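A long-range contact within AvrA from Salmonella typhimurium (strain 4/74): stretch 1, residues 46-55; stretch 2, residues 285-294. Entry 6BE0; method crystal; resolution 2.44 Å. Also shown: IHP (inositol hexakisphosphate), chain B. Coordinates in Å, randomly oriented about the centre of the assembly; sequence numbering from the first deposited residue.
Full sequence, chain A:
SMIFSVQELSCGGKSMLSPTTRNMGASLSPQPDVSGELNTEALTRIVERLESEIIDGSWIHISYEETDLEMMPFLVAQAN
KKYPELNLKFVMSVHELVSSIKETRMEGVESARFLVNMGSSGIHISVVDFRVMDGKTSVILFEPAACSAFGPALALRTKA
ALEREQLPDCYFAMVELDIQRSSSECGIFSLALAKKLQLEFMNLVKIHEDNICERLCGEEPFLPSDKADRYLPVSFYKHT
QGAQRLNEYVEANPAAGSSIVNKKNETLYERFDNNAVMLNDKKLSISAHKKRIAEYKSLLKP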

# COMPACT_ATOMS: atom_id res chain seq x y z
N ILE A 46 -10.92 16.65 -13.36
CA ILE A 46 -9.74 15.82 -13.18
C ILE A 46 -10.00 14.38 -13.64
O ILE A 46 -9.19 13.80 -14.36
N VAL A 47 -11.13 13.82 -13.22
CA VAL A 47 -11.48 12.45 -13.57
C VAL A 47 -11.47 12.25 -15.08
O VAL A 47 -10.98 11.24 -15.58
N GLU A 48 -12.01 13.22 -15.81
CA GLU A 48 -12.06 13.14 -17.27
C GLU A 48 -10.65 13.13 -17.86
O GLU A 48 -10.38 12.39 -18.80
N ARG A 49 -9.77 13.95 -17.30
CA ARG A 49 -8.39 14.00 -17.77
C ARG A 49 -7.69 12.66 -17.56
O ARG A 49 -6.93 12.21 -18.42
N LEU A 50 -7.94 12.04 -16.41
CA LEU A 50 -7.33 10.75 -16.09
C LEU A 50 -7.72 9.69 -17.11
O LEU A 50 -6.87 8.92 -17.58
N GLU A 51 -9.00 9.64 -17.45
CA GLU A 51 -9.50 8.67 -18.42
C GLU A 51 -8.96 8.97 -19.81
O GLU A 51 -8.57 8.07 -20.54
N SER A 52 -8.95 10.25 -20.16
CA SER A 52 -8.42 10.69 -21.45
C SER A 52 -6.95 10.32 -21.60
O SER A 52 -6.52 9.83 -22.64
N GLU A 53 -6.19 10.55 -20.54
CA GLU A 53 -4.75 10.30 -20.55
C GLU A 53 -4.43 8.81 -20.68
O GLU A 53 -3.35 8.45 -21.15
N ILE A 54 -5.36 7.97 -20.27
CA ILE A 54 -5.22 6.52 -20.44
C ILE A 54 -5.41 6.15 -21.91
O ILE A 54 -4.69 5.31 -22.44
N ILE A 55 -6.38 6.78 -22.56
CA ILE A 55 -6.74 6.43 -23.93
C ILE A 55 -5.68 6.89 -24.93
O ILE A 55 -5.39 6.17 -25.89
N SER A 285 0.34 -2.62 -17.31
CA SER A 285 -0.87 -2.62 -16.50
C SER A 285 -1.27 -1.20 -16.12
O SER A 285 -0.46 -0.44 -15.59
N ILE A 286 -2.53 -0.86 -16.39
CA ILE A 286 -3.10 0.41 -15.96
C ILE A 286 -4.09 0.19 -14.83
O ILE A 286 -5.03 0.97 -14.65
N SER A 287 -3.90 -0.89 -14.08
CA SER A 287 -4.82 -1.27 -13.02
C SER A 287 -4.87 -0.19 -11.94
O SER A 287 -5.95 0.28 -11.56
N ALA A 288 -3.70 0.20 -11.45
CA ALA A 288 -3.60 1.23 -10.42
C ALA A 288 -4.16 2.56 -10.91
O ALA A 288 -4.82 3.28 -10.16
N HIS A 289 -3.89 2.88 -12.17
CA HIS A 289 -4.40 4.12 -12.76
C HIS A 289 -5.92 4.10 -12.84
O HIS A 289 -6.57 5.13 -12.65
N LYS A 290 -6.48 2.93 -13.12
CA LYS A 290 -7.93 2.78 -13.13
C LYS A 290 -8.49 2.85 -11.72
O LYS A 290 -9.59 3.35 -11.50
N LYS A 291 -7.72 2.36 -10.74
CA LYS A 291 -8.16 2.40 -9.35
C LYS A 291 -8.26 3.83 -8.84
O LYS A 291 -9.16 4.17 -8.08
N ARG A 292 -7.33 4.68 -9.27
CA ARG A 292 -7.37 6.10 -8.93
C ARG A 292 -8.69 6.70 -9.39
O ARG A 292 -9.33 7.46 -8.66
N ILE A 293 -9.09 6.35 -10.61
CA ILE A 293 -10.32 6.87 -11.20
C ILE A 293 -11.54 6.40 -10.39
O ILE A 293 -12.45 7.19 -10.13
N ALA A 294 -11.54 5.13 -10.01
CA ALA A 294 -12.61 4.59 -9.19
C ALA A 294 -12.70 5.34 -7.86
O ALA A 294 -13.78 5.75 -7.44

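Two helices of one chain pack side by side here, 232 or more residues apart in sequence. Their axes come within 10.0 Å and run nearly antiparallel, at 160°. Val47 therefore lies near Ile293 at one end, with CA of Val47 6.2 Å from CA of Ile293. At the other end Ile54 lies near Ile286, and CA of Ile54 is 7.9 Å from CA of Ile286. Together the two sides bury 373 Å².

The contact is essentially apolar, and Ile293 is its centre. Its CA-to-CB bond points sideways, but the m, t rotamer brings the end of the side chain nearer to the first helix. There it sits as a knob in a hole formed by Val47, Leu50, Glu51 and Ile54. These four are spaced three and four apart, so they lie along one face of the helix and can surround a single side chain. CG2 of Ile293 is 4.2 Å from CG1 of Val47, whose chi1 is t. CG1 of Ile293 is 3.8 Å from CB of Leu50. CD1 of Ile293 reaches CD1 of Ile54 at 3.6 Å. Ile293 has the largest area covered by the opposite stretch, 104 Å².

Ile54 follows with 85 Å². It points toward the second stretch in an m, t rotamer and bridges Ile293 and Ile286. Its CG2 lies 3.5 Å from CD1 of Ile286. Ile286 also points toward its partner, with chi1 p and chi2 t. It occupies the N-cap position, so the apolar contact extends to the residue just before the helix. CD1 of Ile54 also lies 4.3 Å from CB of His289, which points toward the first helix with chi1 m.

The closest contacts of some polar residues are through their carbon atoms. Leu50 points toward the second helix, m, t, and its CD1 is 3.7 Å from CD of Arg292. Arg292 also points toward the contact, with chi1 and chi2 both t. Its guanidinium is hydrogen-bonded elsewhere in the structure. Glu51 points sideways, with CG 3.6 Å from CD1 of Ile293; its OE2 is likewise satisfied elsewhere. Lys290 is marginal: its CG is 4.4 Å from CD1 of Ile54, and the end of its chain leads away.

No hydrogen bond crosses between the stretches. Within each stretch there is one side-chain polar pairing. On the first helix, NH1 of Arg49 forms a salt bridge with OE2 of Glu53 at 2.8 Å, one helical turn apart and outside the contact. In the second stretch, N of Ser287 donates to OG of Ser285 at 3.2 Å, at the start of the helix.

Lys291, out of reach of the first helix, hydrogen-bonds to the bound inositol hexakisphosphate. Its NZ donates to O23 of IHP at 2.5 Å and to O32 of IHP at 2.7 Å. A third bond, from NZ of Lys291 to O13 of IHP at 3.4 Å, is weak.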

# COMPACT_ATOMS: atom_id res chain seq x y z
CB ILE A 46 -9.28 15.82 -11.70
CG1 ILE A 46 -8.64 17.16 -11.35
CG2 ILE A 46 -8.29 14.69 -11.42
CD1 ILE A 46 -8.42 17.39 -9.87
CB VAL A 47 -12.87 12.06 -13.01
CG1 VAL A 47 -13.35 10.73 -13.60
CG2 VAL A 47 -12.83 11.97 -11.49
CB GLU A 48 -12.87 14.30 -17.85
CG GLU A 48 -13.14 14.18 -19.35
CD GLU A 48 -11.96 14.59 -20.21
OE1 GLU A 48 -11.22 15.51 -19.81
OE2 GLU A 48 -11.78 14.00 -21.29
CB ARG A 49 -7.61 15.12 -17.07
CG ARG A 49 -8.06 16.52 -17.45
CD ARG A 49 -7.02 17.58 -17.09
NE ARG A 49 -6.66 17.55 -15.67
CZ ARG A 49 -5.62 16.88 -15.16
NH1 ARG A 49 -4.82 16.17 -15.94
NH2 ARG A 49 -5.39 16.93 -13.86
CB LEU A 50 -7.74 10.28 -14.69
CG LEU A 50 -7.29 11.14 -13.51
CD1 LEU A 50 -7.77 10.53 -12.21
CD2 LEU A 50 -5.78 11.30 -13.49
CB GLU A 51 -11.03 8.66 -18.42
CG GLU A 51 -11.63 8.15 -17.12
CD GLU A 51 -13.13 8.32 -17.06
OE1 GLU A 51 -13.62 9.41 -17.41
OE2 GLU A 51 -13.83 7.35 -16.68
CB SER A 52 -8.60 12.20 -21.61
OG SER A 52 -8.02 12.65 -22.82
CB GLU A 53 -4.12 10.87 -19.27
CG GLU A 53 -4.04 12.39 -19.27
CD GLU A 53 -3.93 12.97 -17.87
OE1 GLU A 53 -3.69 12.20 -16.92
OE2 GLU A 53 -4.07 14.20 -17.73
CB ILE A 54 -6.22 5.74 -19.56
CG1 ILE A 54 -5.77 5.79 -18.10
CG2 ILE A 54 -6.34 4.28 -20.02
CD1 ILE A 54 -6.78 5.23 -17.12
CB ILE A 55 -8.11 7.03 -24.31
CG1 ILE A 55 -9.21 6.45 -23.42
CG2 ILE A 55 -8.43 6.76 -25.79
CD1 ILE A 55 -10.57 7.10 -23.58
CB SER A 285 -0.67 -3.46 -15.23
OG SER A 285 -1.79 -3.34 -14.37
CB ILE A 286 -3.80 1.15 -17.13
CG1 ILE A 286 -4.95 0.30 -17.69
CG2 ILE A 286 -2.79 1.47 -18.22
CD1 ILE A 286 -5.87 1.06 -18.62
CB SER A 287 -4.43 -2.61 -12.40
OG SER A 287 -5.47 -3.12 -11.59
CB ALA A 288 -2.16 1.39 -9.96
CB HIS A 289 -3.79 4.35 -14.14
CG HIS A 289 -2.36 4.77 -14.11
ND1 HIS A 289 -1.33 3.88 -13.89
CD2 HIS A 289 -1.78 5.98 -14.27
CE1 HIS A 289 -0.17 4.52 -13.92
NE2 HIS A 289 -0.42 5.80 -14.14
CB LYS A 290 -8.33 1.45 -13.79
CG LYS A 290 -8.15 1.44 -15.31
CD LYS A 290 -8.31 0.05 -15.90
CE LYS A 290 -9.75 -0.43 -15.85
NZ LYS A 290 -9.91 -1.78 -16.47
CB LYS A 291 -7.22 1.59 -8.45
CG LYS A 291 -7.71 1.44 -7.01
CD LYS A 291 -9.03 0.68 -6.94
CE LYS A 291 -9.55 0.54 -5.51
NZ LYS A 291 -8.65 -0.29 -4.66
CB ARG A 292 -6.20 6.86 -9.56
CG ARG A 292 -6.27 8.37 -9.34
CD ARG A 292 -5.12 9.12 -9.99
NE ARG A 292 -3.83 8.81 -9.37
CZ ARG A 292 -2.90 8.02 -9.89
NH1 ARG A 292 -3.07 7.43 -11.07
NH2 ARG A 292 -1.76 7.82 -9.23
CB ILE A 293 -10.47 6.42 -12.67
CG1 ILE A 293 -9.32 7.02 -13.50
CG2 ILE A 293 -11.82 6.85 -13.24
CD1 ILE A 293 -9.26 6.51 -14.92
CB ALA A 294 -12.39 3.10 -8.94
C1 IHP B . -13.49 -4.49 -3.55
C2 IHP B . -12.25 -3.64 -3.82
C3 IHP B . -11.74 -3.85 -5.24
C4 IHP B . -12.85 -3.59 -6.24
C5 IHP B . -13.95 -4.61 -6.02
C6 IHP B . -14.56 -4.43 -4.64
O11 IHP B . -14.04 -4.09 -2.31
P1 IHP B . -13.77 -5.02 -1.04
O21 IHP B . -13.51 -4.16 0.17
O31 IHP B . -12.56 -5.91 -1.27
O41 IHP B . -14.99 -5.88 -0.79
O12 IHP B . -12.53 -2.25 -3.57
P2 IHP B . -11.77 -1.48 -2.42
O22 IHP B . -11.88 -2.23 -1.11
O32 IHP B . -10.31 -1.32 -2.76
O42 IHP B . -12.39 -0.11 -2.24
O13 IHP B . -10.63 -2.99 -5.48
P3 IHP B . -9.18 -3.63 -5.65
O23 IHP B . -8.15 -2.75 -4.98
O33 IHP B . -9.12 -5.01 -5.03
O43 IHP B . -8.84 -3.74 -7.11
O14 IHP B . -12.33 -3.61 -7.59
P4 IHP B . -11.83 -4.95 -8.35
O24 IHP B . -10.52 -4.66 -9.04
O34 IHP B . -11.63 -6.10 -7.40
O44 IHP B . -12.83 -5.33 -9.40
O15 IHP B . -14.97 -4.51 -7.02
P5 IHP B . -15.74 -5.83 -7.44
O25 IHP B . -15.53 -6.91 -6.41
O35 IHP B . -17.21 -5.52 -7.55
O45 IHP B . -15.25 -6.33 -8.78
O16 IHP B . -15.29 -3.20 -4.57
P6 IHP B . -16.75 -3.21 -4.03
O26 IHP B . -17.41 -1.88 -4.32
O36 IHP B . -17.54 -4.31 -4.68
O46 IHP B . -16.75 -3.42 -2.53